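Local structure of multisubunit Na+/H+ antiporter, D subunit (Anoxybacillus flavithermus, 6Z16) at residues A176-L180 / I208-F212; A307-M311 / Y329-D333. The protein probably takes part in exchanging sodium ions for protons across the cell membrane, as the D subunit of a multisubunit Mrp antiporter. All blocks are in the same frame, centred on the assembly; numbering follows the deposited sequence.

Contact 1: residues A176-L180 / I208-F212; sequences AVAYL and IAVLF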
loop_
_atom_site.group_PDB
_atom_site.type_symbol
_atom_site.label_atom_id
_atom_site.label_comp_id
_atom_site.label_asym_id
_atom_site.label_seq_id
_atom_site.Cartn_x
_atom_site.Cartn_y
_atom_site.Cartn_z
ATOM N N ALA D 176 36.772 -30.115 -30.952
ATOM C CA ALA D 176 37.801 -30.927 -30.303
ATOM C C ALA D 176 37.589 -31.006 -28.793
ATOM O O ALA D 176 37.737 -32.083 -28.193
ATOM C CB ALA D 176 39.181 -30.365 -30.625
ATOM N N VAL D 177 37.238 -29.874 -28.168
ATOM C CA VAL D 177 36.913 -29.856 -26.741
ATOM C C VAL D 177 35.692 -30.726 -26.457
ATOM O O VAL D 177 35.648 -31.446 -25.451
ATOM C CB VAL D 177 36.720 -28.399 -26.268
ATOM C CG1 VAL D 177 36.144 -28.327 -24.871
ATOM C CG2 VAL D 177 38.041 -27.674 -26.284
ATOM N N ALA D 178 34.719 -30.730 -27.379
ATOM C CA ALA D 178 33.518 -31.553 -27.217
ATOM C C ALA D 178 33.838 -33.045 -27.244
ATOM O O ALA D 178 33.367 -33.807 -26.387
ATOM C CB ALA D 178 32.507 -31.211 -28.306
ATOM N N TYR D 179 34.641 -33.473 -28.226
ATOM C CA TYR D 179 35.064 -34.872 -28.316
ATOM C C TYR D 179 35.846 -35.308 -27.084
ATOM O O TYR D 179 35.602 -36.390 -26.526
ATOM C CB TYR D 179 35.938 -35.069 -29.543
ATOM C CG TYR D 179 35.285 -34.911 -30.890
ATOM C CD1 TYR D 179 33.926 -35.092 -31.063
ATOM C CD2 TYR D 179 36.041 -34.538 -31.987
ATOM C CE1 TYR D 179 33.345 -34.931 -32.308
ATOM C CE2 TYR D 179 35.471 -34.370 -33.222
ATOM C CZ TYR D 179 34.126 -34.569 -33.380
ATOM O OH TYR D 179 33.563 -34.402 -34.620
ATOM N N LEU D 180 36.788 -34.472 -26.637
ATOM C CA LEU D 180 37.616 -34.853 -25.501
ATOM C C LEU D 180 36.824 -34.841 -24.198
ATOM O O LEU D 180 37.119 -35.629 -23.292
ATOM C CB LEU D 180 38.837 -33.936 -25.425
ATOM C CG LEU D 180 39.928 -34.276 -24.412
ATOM C CD1 LEU D 180 40.484 -35.659 -24.667
ATOM C CD2 LEU D 180 41.021 -33.258 -24.521
ATOM N N ILE D 208 42.018 -37.506 -31.562
ATOM C CA ILE D 208 41.788 -36.164 -31.026
ATOM C C ILE D 208 43.104 -35.394 -30.908
ATOM O O ILE D 208 43.125 -34.172 -31.094
ATOM C CB ILE D 208 41.028 -36.220 -29.685
ATOM C CG1 ILE D 208 39.733 -37.010 -29.830
ATOM C CG2 ILE D 208 40.616 -34.846 -29.215
ATOM C CD1 ILE D 208 38.875 -36.579 -30.978
ATOM N N ALA D 209 44.216 -36.092 -30.648
ATOM C CA ALA D 209 45.528 -35.451 -30.672
ATOM C C ALA D 209 45.866 -34.919 -32.060
ATOM O O ALA D 209 46.396 -33.808 -32.192
ATOM C CB ALA D 209 46.595 -36.434 -30.205
ATOM N N VAL D 210 45.541 -35.684 -33.107
ATOM C CA VAL D 210 45.733 -35.191 -34.472
ATOM C C VAL D 210 44.823 -33.996 -34.756
ATOM O O VAL D 210 45.229 -33.039 -35.439
ATOM C CB VAL D 210 45.525 -36.346 -35.472
ATOM C CG1 VAL D 210 45.560 -35.868 -36.906
ATOM C CG2 VAL D 210 46.596 -37.383 -35.281
ATOM N N LEU D 211 43.614 -33.988 -34.186
ATOM C CA LEU D 211 42.726 -32.837 -34.358
ATOM C C LEU D 211 43.266 -31.586 -33.663
ATOM O O LEU D 211 43.149 -30.473 -34.197
ATOM C CB LEU D 211 41.327 -33.185 -33.855
ATOM C CG LEU D 211 40.235 -32.129 -33.986
ATOM C CD1 LEU D 211 40.091 -31.663 -35.414
ATOM C CD2 LEU D 211 38.942 -32.740 -33.517
ATOM N N PHE D 212 43.888 -31.748 -32.489
ATOM C CA PHE D 212 44.539 -30.611 -31.839
ATOM C C PHE D 212 45.748 -30.116 -32.622
ATOM O O PHE D 212 46.026 -28.912 -32.610
ATOM C CB PHE D 212 44.982 -30.939 -30.413
ATOM C CG PHE D 212 43.868 -30.981 -29.416
ATOM C CD1 PHE D 212 43.177 -29.829 -29.093
ATOM C CD2 PHE D 212 43.575 -32.146 -28.733
ATOM C CE1 PHE D 212 42.164 -29.856 -28.163
ATOM C CE2 PHE D 212 42.570 -32.178 -27.797
ATOM C CZ PHE D 212 41.865 -31.032 -27.511
#
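Ala176 CB pushes into the hollow between Leu211 and Phe212, two neighbouring side chains of an antiparallel transmembrane helix. This is the packing of a membrane helix bundle, here between helices 153-183 and 203-219 of the Mrp antiporter fold; the short segments run at 160° with axes 10.2 Å apart. The methyl is the smallest bump of the contact: Leu211 CD2 closes on Ala176 CB at 3.7 Å, while Phe212 lays one ring face against it, CE1 lying 3.9 Å from that CB. The short side chain is consistent with the close backbones here: the CA atoms of Ala176 and Ile208 are 6.6 Å apart. One turn on, two larger groups fill the space on either side of the alanine. Tyr179 crosses both Ile208 and Leu211 at about a right angle, and with CG beside its backbone N (chi1 -67°) its ring edge meets Leu211 CD2. Met747 of a neighbouring Mrp antiporter subunit also packs on this tyrosine, and Phe264 of the same chain as the contact on Phe212. Ile208 reaches out through CD1, which touches Tyr179 CB at 3.6 Å. Leu180 comes to the rim of the Phe212 ring rather than its face, CD2 lying near the ring plane, 3.8 Å from Phe212 CE2.

Contact 2: residues A307-M311 / Y329-D333; sequences AVGVM and YLLQD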
loop_
_atom_site.group_PDB
_atom_site.type_symbol
_atom_site.label_atom_id
_atom_site.label_comp_id
_atom_site.label_asym_id
_atom_site.label_seq_id
_atom_site.Cartn_x
_atom_site.Cartn_y
_atom_site.Cartn_z
ATOM N N ALA D 307 61.211 -20.676 -38.929
ATOM C CA ALA D 307 61.577 -20.833 -37.526
ATOM C C ALA D 307 60.526 -21.604 -36.742
ATOM O O ALA D 307 60.875 -22.366 -35.826
ATOM C CB ALA D 307 61.813 -19.470 -36.894
ATOM N N VAL D 308 59.245 -21.447 -37.104
ATOM C CA VAL D 308 58.196 -22.261 -36.491
ATOM C C VAL D 308 58.397 -23.733 -36.833
ATOM O O VAL D 308 58.248 -24.608 -35.968
ATOM C CB VAL D 308 56.801 -21.742 -36.897
ATOM C CG1 VAL D 308 55.717 -22.685 -36.461
ATOM C CG2 VAL D 308 56.535 -20.411 -36.235
ATOM N N GLY D 309 58.813 -24.022 -38.072
ATOM C CA GLY D 309 59.106 -25.402 -38.445
ATOM C C GLY D 309 60.261 -26.009 -37.668
ATOM O O GLY D 309 60.205 -27.178 -37.270
ATOM N N VAL D 310 61.309 -25.217 -37.422
ATOM C CA VAL D 310 62.448 -25.694 -36.629
ATOM C C VAL D 310 62.025 -25.982 -35.188
ATOM O O VAL D 310 62.430 -26.993 -34.592
ATOM C CB VAL D 310 63.602 -24.675 -36.690
ATOM C CG1 VAL D 310 64.765 -25.113 -35.818
ATOM C CG2 VAL D 310 64.066 -24.492 -38.114
ATOM N N MET D 311 61.171 -25.121 -34.621
ATOM C CA MET D 311 60.694 -25.345 -33.257
ATOM C C MET D 311 59.807 -26.580 -33.155
ATOM O O MET D 311 59.892 -27.328 -32.175
ATOM C CB MET D 311 59.941 -24.116 -32.762
ATOM C CG MET D 311 60.825 -22.937 -32.511
ATOM S SD MET D 311 59.927 -21.550 -31.837
ATOM C CE MET D 311 59.233 -20.790 -33.280
ATOM N N TYR D 329 65.498 -21.437 -28.643
ATOM C CA TYR D 329 65.199 -20.917 -29.969
ATOM C C TYR D 329 63.864 -20.185 -29.991
ATOM O O TYR D 329 63.728 -19.184 -30.701
ATOM C CB TYR D 329 65.216 -22.064 -30.977
ATOM C CG TYR D 329 65.241 -21.620 -32.411
ATOM C CD1 TYR D 329 66.417 -21.184 -32.996
ATOM C CD2 TYR D 329 64.092 -21.615 -33.174
ATOM C CE1 TYR D 329 66.446 -20.766 -34.304
ATOM C CE2 TYR D 329 64.113 -21.198 -34.484
ATOM C CZ TYR D 329 65.292 -20.775 -35.043
ATOM O OH TYR D 329 65.328 -20.357 -36.352
ATOM N N LEU D 330 62.909 -20.619 -29.161
ATOM C CA LEU D 330 61.604 -19.971 -29.069
ATOM C C LEU D 330 61.715 -18.549 -28.541
ATOM O O LEU D 330 61.182 -17.606 -29.150
ATOM C CB LEU D 330 60.690 -20.818 -28.183
ATOM C CG LEU D 330 59.300 -20.347 -27.758
ATOM C CD1 LEU D 330 58.419 -19.973 -28.929
ATOM C CD2 LEU D 330 58.649 -21.454 -26.955
ATOM N N LEU D 331 62.424 -18.384 -27.416
ATOM C CA LEU D 331 62.569 -17.061 -26.803
ATOM C C LEU D 331 63.295 -16.091 -27.732
ATOM O O LEU D 331 62.804 -14.973 -28.008
ATOM C CB LEU D 331 63.320 -17.188 -25.480
ATOM C CG LEU D 331 62.697 -18.081 -24.411
ATOM C CD1 LEU D 331 63.610 -18.173 -23.207
ATOM C CD2 LEU D 331 61.323 -17.604 -24.005
ATOM N N GLN D 332 64.447 -16.528 -28.270
ATOM C CA GLN D 332 65.207 -15.618 -29.120
ATOM C C GLN D 332 64.485 -15.343 -30.430
ATOM O O GLN D 332 64.635 -14.256 -30.992
ATOM C CB GLN D 332 66.622 -16.156 -29.375
ATOM C CG GLN D 332 66.759 -17.368 -30.291
ATOM C CD GLN D 332 66.916 -16.987 -31.760
ATOM O OE1 GLN D 332 67.430 -15.916 -32.084
ATOM N NE2 GLN D 332 66.457 -17.853 -32.649
ATOM N N ASP D 333 63.652 -16.276 -30.905
ATOM C CA ASP D 333 62.985 -16.048 -32.175
ATOM C C ASP D 333 61.813 -15.092 -32.043
ATOM O O ASP D 333 61.570 -14.316 -32.973
ATOM C CB ASP D 333 62.530 -17.370 -32.779
ATOM C CG ASP D 333 62.007 -17.204 -34.183
ATOM O OD1 ASP D 333 62.811 -16.866 -35.077
ATOM O OD2 ASP D 333 60.803 -17.434 -34.405
#
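Met311 reaches from helix 296-315 across Tyr329 and Leu330 to Asp333, and each atom of its chain beyond CB has a different neighbour. CB directs the chain toward helix 320-351. CG follows beside the backbone N (chi1 -70°), which sets it at the edge of the Tyr329 ring, in plane, 3.6 Å from Tyr329 CD2. The chain stays extended to SD, which settles on the backbone of the opposite helix, 3.6 Å from Leu330 CA, with Leu330 CD1 beside it. A bend at chi3 (-83°) then turns the methyl aside, leaving Met311 CE 3.9 Å from Asp333 OD2. These are neighbouring, antiparallel transmembrane helices of the Mrp antiporter fold, which is shared with the related antiporter-like subunits of complex I; the segments lie at 163°. The Tyr329 ring is the broad wedge between them. Val310 CG1 sits over one face, offset toward the rim and 4.2 Å above the plane, while the Ala307 backbone lies at the ring edge, with CA in plane, and Ala307 CB is 3.7 Å from Tyr329 OH. A serine in place of Tyr329 would probably open a gap between Val310, Ala307 and Met311 CG, leaving the methionine chain free to shift. Ala307 CB also faces the Asp333 carboxylate, an apolar methyl that offers it no hydrogen bond. The partners of that charge lie outside the two segments: Asp333 OD1 forms a salt bridge with Lys337 of the same helix, while Lys250, on helix 249-263, makes a long, weak ion pair with OD2. The backbones come nearest at Met311 and Leu330, whose CA atoms are 6.9 Å apart.

How the contacts relate
Both contacts pair antiparallel transmembrane helices of the same antiporter membrane region, and both segments of contact 1 precede those of contact 2 along the chain. Their centres lie 25 Å apart and their nearest atoms about 12 Å, so they do not touch. Contact 1 joins helices 153-183 and 203-219, well off the chain centre and beside another subunit of the assembly; contact 2 joins helices 296-315 and 320-351, its own centre about 9 Å from the chain centre, with no other protein chain touching its segments. The first is thus wholly apolar packing near a subunit boundary, whereas the second carries an ionic group close to the chain centre.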